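Local structure of leucyl-tRNA synthetase (Giardia intestinalis, 3PZ6) at residues M276-G281 with R292-Q297; Y106-Y109 with E115-I118. The protein probably charges tRNA(Leu) with leucine using ATP, this chain being its CP1 editing domain, which probably removes wrongly attached amino acids from tRNA. The protein carries 2 engineered substitutions. All coordinates share one frame; numbering follows the deposited sequence.

Contact 1. Residues M276-G281 with R292-Q297; sequences MGPFAG and RDLLVQ
One methyl of Leu294 carries this contact. Leu294 CD2 meets CG of Pro278 at 3.9 Å. Leu294 CD2 also approaches CE2 of Phe279 at 4.2 Å, oblique to the ring. CG of Leu294 lies anti to the backbone N (chi1 179°). This sends the branched end of the side chain away from the helix and up to the loop. Both meetings are apolar, and no hydrogen bond joins 276-281 to 292-297. Only 97 Å² is buried in all.

The closest approach across the two segments is that of Pro278 to Leu294, yet Pro278 itself is exposed. Phe279 stands farther from Leu294 but is only partly exposed. Its side chain also rests on Cys287, Ser290 and Cys291, so it is packed along one side of the helix, with Leu294 one turn further on. On the solvent side of the helix stands Asp293, which makes no contact with the loop. Asp293 OD1 forms a salt bridge with NH1 of Arg292 at 3.2 Å, close to the guanidinium plane. Leu295, the residue after Leu294, is buried and packs on Ile14 and Cys301, the sheet side of the helix.

The loop is shaped by a type I beta turn from Gly277 to Ala280, with Pro278 and Phe279 at its two central positions. Its closing bond, Ala280 N to Gly277 O, is weak at 3.3 Å. Further on, Gly281 is bonded through its backbone to Met274. The contact is a surface loop-to-helix packing: a beta turn in the connection between strand 273-274 and helix 284-297 sets its apolar side chains on the helix that follows it.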
# COMPACT_ATOMS: atom_id res chain seq x y z
N MET A 276 -9.37 -4.45 15.54
CA MET A 276 -9.74 -3.23 14.84
C MET A 276 -10.46 -3.59 13.55
O MET A 276 -10.42 -4.73 13.10
CB MET A 276 -8.49 -2.40 14.52
CG MET A 276 -7.86 -1.73 15.73
SD MET A 276 -6.28 -0.93 15.38
CE MET A 276 -6.78 0.31 14.16
N GLY A 277 -11.12 -2.60 12.96
CA GLY A 277 -11.83 -2.78 11.71
C GLY A 277 -13.26 -3.22 11.94
O GLY A 277 -13.70 -3.34 13.08
N PRO A 278 -14.00 -3.48 10.84
CA PRO A 278 -15.43 -3.81 10.93
C PRO A 278 -15.71 -5.19 11.51
O PRO A 278 -16.83 -5.47 11.92
CB PRO A 278 -15.90 -3.74 9.47
CG PRO A 278 -14.83 -2.94 8.77
CD PRO A 278 -13.57 -3.36 9.44
N PHE A 279 -14.70 -6.05 11.55
CA PHE A 279 -14.86 -7.39 12.09
C PHE A 279 -14.17 -7.55 13.44
O PHE A 279 -13.72 -8.64 13.78
CB PHE A 279 -14.37 -8.44 11.09
CG PHE A 279 -15.07 -8.37 9.76
CD1 PHE A 279 -16.45 -8.56 9.68
CD2 PHE A 279 -14.37 -8.10 8.60
CE1 PHE A 279 -17.11 -8.49 8.46
CE2 PHE A 279 -15.02 -8.04 7.37
CZ PHE A 279 -16.40 -8.23 7.31
N ALA A 280 -14.09 -6.46 14.20
CA ALA A 280 -13.44 -6.49 15.51
C ALA A 280 -14.17 -7.46 16.43
O ALA A 280 -15.38 -7.39 16.57
CB ALA A 280 -13.41 -5.10 16.13
N GLY A 281 -13.42 -8.37 17.04
CA GLY A 281 -13.99 -9.38 17.94
C GLY A 281 -14.02 -10.75 17.29
O GLY A 281 -14.04 -11.77 17.98
N ARG A 292 -12.16 -10.07 2.36
CA ARG A 292 -12.08 -10.17 0.91
C ARG A 292 -13.36 -9.62 0.25
O ARG A 292 -13.29 -8.72 -0.58
CB ARG A 292 -11.85 -11.62 0.48
CG ARG A 292 -11.54 -11.79 -1.00
CD ARG A 292 -11.80 -13.21 -1.49
NE ARG A 292 -11.87 -13.27 -2.95
CZ ARG A 292 -12.95 -12.97 -3.68
NH1 ARG A 292 -14.08 -12.59 -3.10
NH2 ARG A 292 -12.89 -13.05 -5.01
N ASP A 293 -14.51 -10.14 0.67
CA ASP A 293 -15.80 -9.76 0.10
C ASP A 293 -16.15 -8.28 0.29
O ASP A 293 -16.72 -7.66 -0.60
CB ASP A 293 -16.93 -10.63 0.68
CG ASP A 293 -16.71 -12.13 0.42
OD1 ASP A 293 -15.85 -12.50 -0.42
OD2 ASP A 293 -17.42 -12.94 1.05
N LEU A 294 -15.81 -7.73 1.46
CA LEU A 294 -16.05 -6.32 1.74
C LEU A 294 -15.23 -5.43 0.80
O LEU A 294 -15.73 -4.43 0.29
CB LEU A 294 -15.74 -5.99 3.21
CG LEU A 294 -15.89 -4.56 3.73
CD1 LEU A 294 -17.31 -4.02 3.61
CD2 LEU A 294 -15.40 -4.45 5.18
N LEU A 295 -13.98 -5.84 0.55
CA LEU A 295 -13.09 -5.11 -0.35
C LEU A 295 -13.66 -5.06 -1.77
O LEU A 295 -13.51 -4.05 -2.46
CB LEU A 295 -11.69 -5.74 -0.36
CG LEU A 295 -10.74 -5.45 0.82
CD1 LEU A 295 -9.72 -6.55 0.98
CD2 LEU A 295 -10.05 -4.10 0.68
N VAL A 296 -14.32 -6.14 -2.18
CA VAL A 296 -14.92 -6.24 -3.51
C VAL A 296 -16.19 -5.39 -3.61
O VAL A 296 -16.44 -4.78 -4.65
CB VAL A 296 -15.19 -7.72 -3.92
CG1 VAL A 296 -15.57 -7.81 -5.39
CG2 VAL A 296 -13.97 -8.61 -3.66
N GLN A 297 -16.97 -5.35 -2.54
CA GLN A 297 -18.20 -4.55 -2.48
C GLN A 297 -17.89 -3.06 -2.46
O GLN A 297 -18.63 -2.25 -3.03
CB GLN A 297 -19.02 -4.89 -1.23
CG GLN A 297 -19.92 -6.10 -1.36
CD GLN A 297 -20.73 -6.33 -0.10
OE1 GLN A 297 -21.48 -5.46 0.33
NE2 GLN A 297 -20.56 -7.51 0.50

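Contact 2. Residues Y106-Y109 with E115-I118; sequences YGAY and EVII
Strands 106-109 and 115-118 run antiparallel at 169°, their axes 4.8 Å apart, with Tyr109 and Ile117 as a hydrogen-bonded pair and Ala108 and Ile118 as a non-hydrogen-bonded pair. Tyr109 N gives a nearly straight bond to Ile117 O (3.0 Å, 167° at the hydrogen). The return bond, Ile117 N to Tyr109 O, is equally long but more bent, at 139°. Tyr109 O also receives a CA-H...O contact from Val116 CA, so two donors share this carbonyl. Gly107 O takes a similar contact from Ile118 CA at 3.4 Å.

The side chains divide between the two faces of the sheet. Ala108 and Ile118 share one face. CB of Ala108 meets CG1 of Val116 at 4.1 Å and lies a little further from CG1 of Ile118. The other branch of Ile118, CG2, is anti to the backbone N and reaches CB of Tyr106 at 3.8 Å.

This is a beta hairpin inside the mixed sheet of the CP1 editing domain. Strand 143-148 pairs with its first strand, and strand 79-86 runs parallel to its second.

Tyr109 and Ile117 occupy the opposite face, under helix 121-128, where Tyr109 touches Ala124 and Ile117 touches Met127. The Tyr109 ring has Ile117 O at its edge, near its plane. The ring turns back along its own strand and brings Tyr109 CE2 to 3.7 Å from Gly107 CA, where no side chain is in the way. The hydroxyl of Tyr106 is hydrogen-bonded to Gly182 O and Leu101 N.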
# COMPACT_ATOMS: atom_id res chain seq x y z
N TYR A 106 7.48 0.87 -13.77
CA TYR A 106 6.06 0.57 -13.74
C TYR A 106 5.40 1.19 -14.95
O TYR A 106 6.02 1.98 -15.68
CB TYR A 106 5.44 1.09 -12.43
CG TYR A 106 6.07 0.49 -11.19
CD1 TYR A 106 5.58 -0.69 -10.64
CD2 TYR A 106 7.17 1.10 -10.57
CE1 TYR A 106 6.15 -1.25 -9.50
CE2 TYR A 106 7.75 0.55 -9.44
CZ TYR A 106 7.24 -0.62 -8.91
OH TYR A 106 7.82 -1.18 -7.79
N GLY A 107 4.14 0.84 -15.19
CA GLY A 107 3.40 1.42 -16.30
C GLY A 107 2.00 1.79 -15.88
O GLY A 107 1.44 1.17 -14.98
N ALA A 108 1.45 2.81 -16.53
CA ALA A 108 0.06 3.21 -16.31
C ALA A 108 -0.83 2.58 -17.38
O ALA A 108 -0.56 2.72 -18.58
CB ALA A 108 -0.06 4.73 -16.31
N TYR A 109 -1.87 1.89 -16.95
CA TYR A 109 -2.78 1.19 -17.86
C TYR A 109 -4.23 1.51 -17.55
O TYR A 109 -4.55 1.99 -16.45
CB TYR A 109 -2.59 -0.33 -17.76
CG TYR A 109 -1.17 -0.82 -17.94
CD1 TYR A 109 -0.72 -1.23 -19.20
CD2 TYR A 109 -0.30 -0.90 -16.86
CE1 TYR A 109 0.59 -1.70 -19.37
CE2 TYR A 109 1.00 -1.36 -17.02
CZ TYR A 109 1.44 -1.76 -18.28
OH TYR A 109 2.72 -2.21 -18.42
N GLU A 115 -10.78 4.79 -15.14
CA GLU A 115 -9.99 4.14 -14.09
C GLU A 115 -8.64 3.55 -14.55
O GLU A 115 -8.59 2.67 -15.42
CB GLU A 115 -10.85 3.13 -13.34
CG GLU A 115 -10.16 2.35 -12.26
CD GLU A 115 -9.93 0.92 -12.66
OE1 GLU A 115 -10.79 0.07 -12.33
OE2 GLU A 115 -8.90 0.64 -13.33
N VAL A 116 -7.57 4.06 -13.95
CA VAL A 116 -6.19 3.72 -14.33
C VAL A 116 -5.43 3.07 -13.18
O VAL A 116 -5.44 3.57 -12.06
CB VAL A 116 -5.42 5.00 -14.80
CG1 VAL A 116 -3.91 4.76 -14.87
CG2 VAL A 116 -5.95 5.48 -16.13
N ILE A 117 -4.77 1.95 -13.45
CA ILE A 117 -3.90 1.34 -12.45
C ILE A 117 -2.43 1.42 -12.84
O ILE A 117 -2.09 1.42 -14.02
CB ILE A 117 -4.27 -0.12 -12.12
CG1 ILE A 117 -4.20 -0.99 -13.37
CG2 ILE A 117 -5.64 -0.19 -11.47
CD1 ILE A 117 -3.87 -2.42 -13.07
N ILE A 118 -1.57 1.51 -11.83
CA ILE A 118 -0.13 1.51 -12.04
C ILE A 118 0.43 0.22 -11.46
O ILE A 118 0.27 -0.04 -10.26
CB ILE A 118 0.55 2.74 -11.42
CG1 ILE A 118 -0.05 4.03 -12.00
CG2 ILE A 118 2.06 2.70 -11.67
CD1 ILE A 118 0.25 5.26 -11.20

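How the contacts relate
Contact 2 comes first along the chain and closes before contact 1 opens. Their centres lie 26 Å apart, and their nearest atoms are about 11 Å apart, so they do not touch. Contact 2 is a buried hairpin in the large mixed sheet. Contact 1 lies at the surface, on helix 284-297 and the loop before it. The sheet links them indirectly. Strand 115-120 pairs with 79-86, and 79-86 pairs with 10-18, which Arg292 and Leu295 of the helix touch. Both contacts lie in the CP1 editing domain: contact 2 pairs two neighbouring strands of its sheet, and contact 1 is a small surface contact between a helix lying on that sheet and the loop before it.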